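Local coordinates for protein histidinol dehydrogenase (Elizabethkingia anophelis NUHP1, PDB 6AN0) that probably catalyses the two successive NAD-dependent oxidations that turn L-histidinol into L-histidine, the last step of histidine biosynthesis, with one zinc ion per subunit, at residues W120-I126 with F390-F396; H101-K105 with G384-D388. One frame throughout, in Å; residues are numbered along the deposited sequence.

In the fold
The two contacts cross along the chain, 101-105 and 120-126 pairing with 384-388 and 390-396, and their centres lie about 13 Å apart. Interaction 1 is part of the antiparallel pairing of strands 117-132 and 391-399, which runs along the second subunit; interaction 2 lies nearer the body of the chain, near the C-terminal part of helix 84-102. They touch where Phe390 CE2 packs on Val385 CG1 at 3.5 Å. Arg121, Glu122, Ala123 and Lys393 line the pocket of the bound histidine, and the Lys105 side chain is about 6 Å from that ligand. The metal ligands His266 and Asp364 are not among the pocket residues; the Thr395 side chain is about 13 Å from a bound zinc ion.

Interaction 1: residues W120-I126 with F390-F396; sequences WREARPI and FIKKITF. With HIS (histidine), chain U.
One face of the Trp120 indole is covered by Phe396, whose CB sits 3.6 Å from the centroid of the six-membered ring in a CH-pi contact; the phenyl ring itself is nearly parallel to the indole but slid aside, with little overlap. At the edge of the indole, NE1 donates in the ring plane to the anti lone pair of Glu122 OE2 (3.0 Å). Arg124 grips the other oxygen end-on, NH1 and NH2 both reaching Glu122 OE1 from the same face of the carboxylate, which holds the carboxylate with OE2 over one face of the Phe396 ring, toward its rim. The bend at chi2 (-67°) turns the Arg124 chain back along its own strand, and NE bonds Ile346 O of the second subunit. On the other face of the sheet, Lys393 CD lies over the Arg121 guanidinium, 3.6 Å from Arg121 CZ. The extended Lys393 chain also passes the imidazole of the bound histidine, and its NZ ends in salt bridges with Glu106 and with Asp388 of the second subunit. Ala123 N donates to the ligand carboxylate oxygen O at 3.1 Å. Between the two layers of side chains runs an antiparallel ladder, with paired bonds at Trp120-Phe396, Glu122-Ile394 and Arg124-Lys392. Helix 142-154 packs against Phe390 and Ile391 at one end, while Thr395 and Phe396 extend the sheet into a parallel strand of the second subunit.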
loop_
_atom_site.group_PDB
_atom_site.type_symbol
_atom_site.label_atom_id
_atom_site.label_comp_id
_atom_site.label_asym_id
_atom_site.label_seq_id
_atom_site.Cartn_x
_atom_site.Cartn_y
_atom_site.Cartn_z
ATOM N N TRP A 120 11.991 11.794 -12.397
ATOM C CA TRP A 120 10.742 12.339 -11.879
ATOM C C TRP A 120 9.743 11.208 -11.738
ATOM O O TRP A 120 10.023 10.061 -12.096
ATOM C CB TRP A 120 10.194 13.467 -12.774
ATOM C CG TRP A 120 9.699 13.046 -14.149
ATOM C CD1 TRP A 120 8.411 12.766 -14.511
ATOM C CD2 TRP A 120 10.490 12.900 -15.338
ATOM N NE1 TRP A 120 8.351 12.444 -15.849
ATOM C CE2 TRP A 120 9.611 12.526 -16.382
ATOM C CE3 TRP A 120 11.850 13.055 -15.624
ATOM C CZ2 TRP A 120 10.056 12.282 -17.683
ATOM C CZ3 TRP A 120 12.290 12.817 -16.927
ATOM C CH2 TRP A 120 11.392 12.441 -17.937
ATOM N N ARG A 121 8.594 11.531 -11.148
ATOM C CA ARG A 121 7.490 10.585 -11.049
ATOM C C ARG A 121 6.249 11.188 -11.673
ATOM O O ARG A 121 6.068 12.416 -11.680
ATOM C CB ARG A 121 7.148 10.204 -9.589
ATOM C CG ARG A 121 8.270 9.683 -8.751
ATOM C CD ARG A 121 7.691 8.963 -7.503
ATOM N NE ARG A 121 7.124 9.881 -6.510
ATOM C CZ ARG A 121 6.657 9.485 -5.327
ATOM N NH1 ARG A 121 6.659 8.191 -5.016
ATOM N NH2 ARG A 121 6.169 10.362 -4.465
ATOM N N GLU A 122 5.366 10.301 -12.146
ATOM C CA GLU A 122 4.044 10.673 -12.624
ATOM C C GLU A 122 3.030 9.654 -12.132
ATOM O O GLU A 122 3.313 8.451 -12.085
ATOM C CB GLU A 122 3.964 10.744 -14.150
ATOM C CG GLU A 122 4.979 11.674 -14.784
ATOM C CD GLU A 122 4.694 11.907 -16.255
ATOM O OE1 GLU A 122 3.547 11.681 -16.689
ATOM O OE2 GLU A 122 5.621 12.323 -16.977
ATOM N N ALA A 123 1.833 10.142 -11.817
ATOM C CA ALA A 123 0.737 9.275 -11.411
ATOM C C ALA A 123 -0.000 8.740 -12.629
ATOM O O ALA A 123 -0.137 9.420 -13.649
ATOM C CB ALA A 123 -0.250 10.033 -10.518
ATOM N N ARG A 124 -0.483 7.501 -12.509
ATOM C CA ARG A 124 -1.352 6.896 -13.499
ATOM C C ARG A 124 -2.422 6.160 -12.709
ATOM O O ARG A 124 -2.115 5.568 -11.661
ATOM C CB ARG A 124 -0.621 5.912 -14.436
ATOM C CG ARG A 124 0.435 6.549 -15.358
ATOM C CD ARG A 124 -0.203 7.472 -16.389
ATOM N NE ARG A 124 0.809 7.970 -17.324
ATOM C CZ ARG A 124 1.515 9.077 -17.157
ATOM N NH1 ARG A 124 1.319 9.835 -16.089
ATOM N NH2 ARG A 124 2.426 9.421 -18.068
ATOM N N PRO A 125 -3.669 6.161 -13.181
ATOM C CA PRO A 125 -4.728 5.472 -12.435
ATOM C C PRO A 125 -4.552 3.964 -12.457
ATOM O O PRO A 125 -4.082 3.373 -13.438
ATOM C CB PRO A 125 -6.006 5.872 -13.183
ATOM C CG PRO A 125 -5.523 6.076 -14.620
ATOM C CD PRO A 125 -4.180 6.755 -14.437
ATOM N N ILE A 126 -4.979 3.330 -11.368
ATOM C CA ILE A 126 -5.256 1.896 -11.416
ATOM C C ILE A 126 -6.511 1.704 -12.258
ATOM O O ILE A 126 -7.557 2.299 -11.977
ATOM C CB ILE A 126 -5.432 1.320 -10.005
ATOM C CG1 ILE A 126 -4.135 1.478 -9.198
ATOM C CG2 ILE A 126 -5.869 -0.161 -10.069
ATOM C CD1 ILE A 126 -4.322 1.160 -7.698
ATOM N N PHE A 390 -5.495 5.065 -5.351
ATOM C CA PHE A 390 -6.111 4.722 -6.625
ATOM C C PHE A 390 -5.158 4.863 -7.802
ATOM O O PHE A 390 -5.583 4.720 -8.957
ATOM C CB PHE A 390 -7.357 5.590 -6.838
ATOM C CG PHE A 390 -8.459 5.308 -5.844
ATOM C CD1 PHE A 390 -9.418 4.331 -6.113
ATOM C CD2 PHE A 390 -8.510 5.990 -4.635
ATOM C CE1 PHE A 390 -10.431 4.059 -5.204
ATOM C CE2 PHE A 390 -9.513 5.726 -3.714
ATOM C CZ PHE A 390 -10.478 4.750 -4.005
ATOM N N ILE A 391 -3.877 5.134 -7.541
ATOM C CA ILE A 391 -2.905 5.417 -8.585
ATOM C C ILE A 391 -1.663 4.565 -8.373
ATOM O O ILE A 391 -1.438 4.004 -7.300
ATOM C CB ILE A 391 -2.515 6.912 -8.605
ATOM C CG1 ILE A 391 -1.923 7.309 -7.246
ATOM C CG2 ILE A 391 -3.729 7.758 -8.920
ATOM C CD1 ILE A 391 -1.271 8.702 -7.228
ATOM N N LYS A 392 -0.852 4.488 -9.426
ATOM C CA LYS A 392 0.531 4.049 -9.353
ATOM C C LYS A 392 1.405 5.259 -9.646
ATOM O O LYS A 392 1.079 6.061 -10.525
ATOM C CB LYS A 392 0.832 2.937 -10.372
ATOM C CG LYS A 392 -0.135 1.729 -10.384
ATOM C CD LYS A 392 -1.242 1.851 -11.436
ATOM C CE LYS A 392 -0.700 1.721 -12.863
ATOM N NZ LYS A 392 -1.778 1.725 -13.907
ATOM N N LYS A 393 2.512 5.394 -8.912
ATOM C CA LYS A 393 3.473 6.465 -9.157
ATOM C C LYS A 393 4.644 5.859 -9.917
ATOM O O LYS A 393 5.446 5.112 -9.345
ATOM C CB LYS A 393 3.924 7.124 -7.853
ATOM C CG LYS A 393 2.750 7.728 -7.055
ATOM C CD LYS A 393 3.231 8.664 -5.937
ATOM C CE LYS A 393 2.048 9.234 -5.153
ATOM N NZ LYS A 393 2.482 10.166 -4.065
ATOM N N ILE A 394 4.718 6.161 -11.212
ATOM C CA ILE A 394 5.729 5.601 -12.103
ATOM C C ILE A 394 6.955 6.509 -12.072
ATOM O O ILE A 394 6.827 7.731 -12.196
ATOM C CB ILE A 394 5.174 5.471 -13.532
ATOM C CG1 ILE A 394 3.926 4.564 -13.538
ATOM C CG2 ILE A 394 6.257 4.952 -14.487
ATOM C CD1 ILE A 394 3.290 4.425 -14.918
ATOM N N THR A 395 8.150 5.927 -11.932
ATOM C CA THR A 395 9.356 6.738 -11.997
ATOM C C THR A 395 9.900 6.757 -13.423
ATOM O O THR A 395 9.799 5.763 -14.159
ATOM C CB THR A 395 10.426 6.241 -11.023
ATOM O OG1 THR A 395 10.668 4.855 -11.255
ATOM C CG2 THR A 395 9.944 6.431 -9.582
ATOM N N PHE A 396 10.422 7.920 -13.809
ATOM C CA PHE A 396 10.959 8.182 -15.136
ATOM C C PHE A 396 12.380 8.685 -14.993
ATOM O O PHE A 396 12.673 9.481 -14.090
ATOM C CB PHE A 396 10.138 9.252 -15.886
ATOM C CG PHE A 396 8.768 8.790 -16.317
ATOM C CD1 PHE A 396 8.555 8.346 -17.613
ATOM C CD2 PHE A 396 7.699 8.821 -15.439
ATOM C CE1 PHE A 396 7.302 7.921 -18.019
ATOM C CE2 PHE A 396 6.435 8.390 -15.842
ATOM C CZ PHE A 396 6.246 7.943 -17.138
HETATM N N HIS U . 2.946 15.003 -11.279
HETATM C CA HIS U . 2.501 13.660 -11.598
HETATM C C HIS U . 1.810 13.582 -12.956
HETATM O O HIS U . 0.890 12.779 -13.149
HETATM C CB HIS U . 1.574 13.145 -10.503
HETATM C CG HIS U . 2.278 12.358 -9.443
HETATM N ND1 HIS U . 3.627 12.087 -9.493
HETATM C CD2 HIS U . 1.820 11.782 -8.308
HETATM C CE1 HIS U . 3.971 11.383 -8.431
HETATM N NE2 HIS U . 2.894 11.189 -7.695
HETATM O OXT HIS U . 2.162 14.305 -13.892
HETATM O O HOH W 1 7.008 5.650 -6.937
#

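Interaction 2: residues H101-K105 with G384-D388; sequences HASQK and GVSLD
Leu387 lays its CB and CD2 alongside Gln104, the two chains running antiparallel alongside one another, and carries CD2 on to Lys105 CG at a tight 3.4 Å. The type I beta turn Ala102-Lys105, continuous with helix 84-102, here meets the loop and 3-10 segment that lead into strand 391-399. Leu387 CG stands opposite the backbone N (chi1 -170°), which sends the isobutyl group toward the turn. The extended Gln104 chain brings its amide to the backbone N-H of the same leucine: Leu387 N donates to Gln104 OE1 at 2.8 Å, nearly straight at 165°. The same oxygen lies 3.3 Å from Ser386 CB, while Gln104 NE2 donates to a water that is weakly bonded to Val385 O. His101 brings the edge of its imidazole to the backbone of 385-387, with Ser386 CA 4.1 Å from His101 CD2; its ND1 is hydrogen-bonded to Ile97 O one helical turn back. Leu153 and Pro150 of helix 142-154 pack against His101, and Leu153 also touches Leu387. Across the dimer interface, Asp388 OD2 forms a salt bridge with Lys393 of the second subunit, and Gln104 packs on Arg121 of that subunit. A second water lies 2.7 Å from Gln104 O and 2.8 Å from Asp388 OD1.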
loop_
_atom_site.group_PDB
_atom_site.type_symbol
_atom_site.label_atom_id
_atom_site.label_comp_id
_atom_site.label_asym_id
_atom_site.label_seq_id
_atom_site.Cartn_x
_atom_site.Cartn_y
_atom_site.Cartn_z
ATOM N N HIS A 101 -9.983 15.783 -1.904
ATOM C CA HIS A 101 -9.178 14.764 -2.580
ATOM C C HIS A 101 -8.540 15.295 -3.852
ATOM O O HIS A 101 -7.452 14.838 -4.232
ATOM C CB HIS A 101 -10.016 13.520 -2.872
ATOM C CG HIS A 101 -10.314 12.734 -1.641
ATOM N ND1 HIS A 101 -11.308 13.093 -0.757
ATOM C CD2 HIS A 101 -9.689 11.663 -1.098
ATOM C CE1 HIS A 101 -11.308 12.250 0.265
ATOM N NE2 HIS A 101 -10.331 11.377 0.085
ATOM N N ALA A 102 -9.179 16.260 -4.516
ATOM C CA ALA A 102 -8.544 16.849 -5.687
ATOM C C ALA A 102 -7.259 17.571 -5.313
ATOM O O ALA A 102 -6.330 17.633 -6.127
ATOM C CB ALA A 102 -9.509 17.806 -6.392
ATOM N N SER A 103 -7.179 18.111 -4.088
ATOM C CA SER A 103 -5.996 18.858 -3.656
ATOM C C SER A 103 -4.786 17.950 -3.474
ATOM O O SER A 103 -3.659 18.442 -3.392
ATOM C CB SER A 103 -6.280 19.609 -2.346
ATOM O OG SER A 103 -6.312 18.715 -1.224
ATOM N N GLN A 104 -4.996 16.635 -3.417
ATOM C CA GLN A 104 -3.912 15.687 -3.190
ATOM C C GLN A 104 -3.123 15.373 -4.456
ATOM O O GLN A 104 -2.095 14.687 -4.373
ATOM C CB GLN A 104 -4.481 14.393 -2.571
ATOM C CG GLN A 104 -5.194 14.650 -1.224
ATOM C CD GLN A 104 -5.951 13.430 -0.703
ATOM O OE1 GLN A 104 -6.028 12.402 -1.380
ATOM N NE2 GLN A 104 -6.511 13.540 0.502
ATOM N N LYS A 105 -3.563 15.870 -5.612
ATOM C CA LYS A 105 -2.822 15.656 -6.850
ATOM C C LYS A 105 -1.491 16.392 -6.774
ATOM O O LYS A 105 -1.429 17.536 -6.328
ATOM C CB LYS A 105 -3.623 16.163 -8.056
ATOM C CG LYS A 105 -4.961 15.453 -8.261
ATOM C CD LYS A 105 -5.670 15.892 -9.547
ATOM C CE LYS A 105 -6.921 15.054 -9.763
ATOM N NZ LYS A 105 -7.587 15.269 -11.078
ATOM N N GLY A 384 -5.312 6.059 5.859
ATOM C CA GLY A 384 -6.659 6.014 5.326
ATOM C C GLY A 384 -6.649 6.081 3.810
ATOM O O GLY A 384 -5.664 6.490 3.184
ATOM N N VAL A 385 -7.750 5.639 3.203
ATOM C CA VAL A 385 -7.872 5.759 1.750
ATOM C C VAL A 385 -7.721 7.223 1.337
ATOM O O VAL A 385 -8.220 8.134 2.009
ATOM C CB VAL A 385 -9.214 5.172 1.278
ATOM C CG1 VAL A 385 -9.483 5.524 -0.188
ATOM C CG2 VAL A 385 -9.198 3.643 1.448
ATOM N N SER A 386 -7.021 7.457 0.226
ATOM C CA SER A 386 -6.870 8.810 -0.324
ATOM C C SER A 386 -6.701 8.698 -1.832
ATOM O O SER A 386 -6.809 7.612 -2.409
ATOM C CB SER A 386 -5.684 9.543 0.320
ATOM O OG SER A 386 -4.443 9.005 -0.144
ATOM N N LEU A 387 -6.437 9.831 -2.488
ATOM C CA LEU A 387 -6.156 9.771 -3.917
ATOM C C LEU A 387 -5.008 8.802 -4.211
ATOM O O LEU A 387 -5.038 8.086 -5.221
ATOM C CB LEU A 387 -5.826 11.172 -4.442
ATOM C CG LEU A 387 -5.742 11.255 -5.956
ATOM C CD1 LEU A 387 -7.106 11.049 -6.564
ATOM C CD2 LEU A 387 -5.187 12.626 -6.309
ATOM N N ASP A 388 -3.996 8.765 -3.323
ATOM C CA ASP A 388 -2.850 7.862 -3.465
ATOM C C ASP A 388 -3.262 6.400 -3.607
ATOM O O ASP A 388 -2.507 5.594 -4.169
ATOM C CB ASP A 388 -1.930 7.939 -2.243
ATOM C CG ASP A 388 -1.449 9.344 -1.926
ATOM O OD1 ASP A 388 -1.980 10.326 -2.480
ATOM O OD2 ASP A 388 -0.533 9.450 -1.086
HETATM O O HOH W 2 -8.153 11.612 2.063
HETATM O O HOH W 3 -1.821 11.990 -4.752
#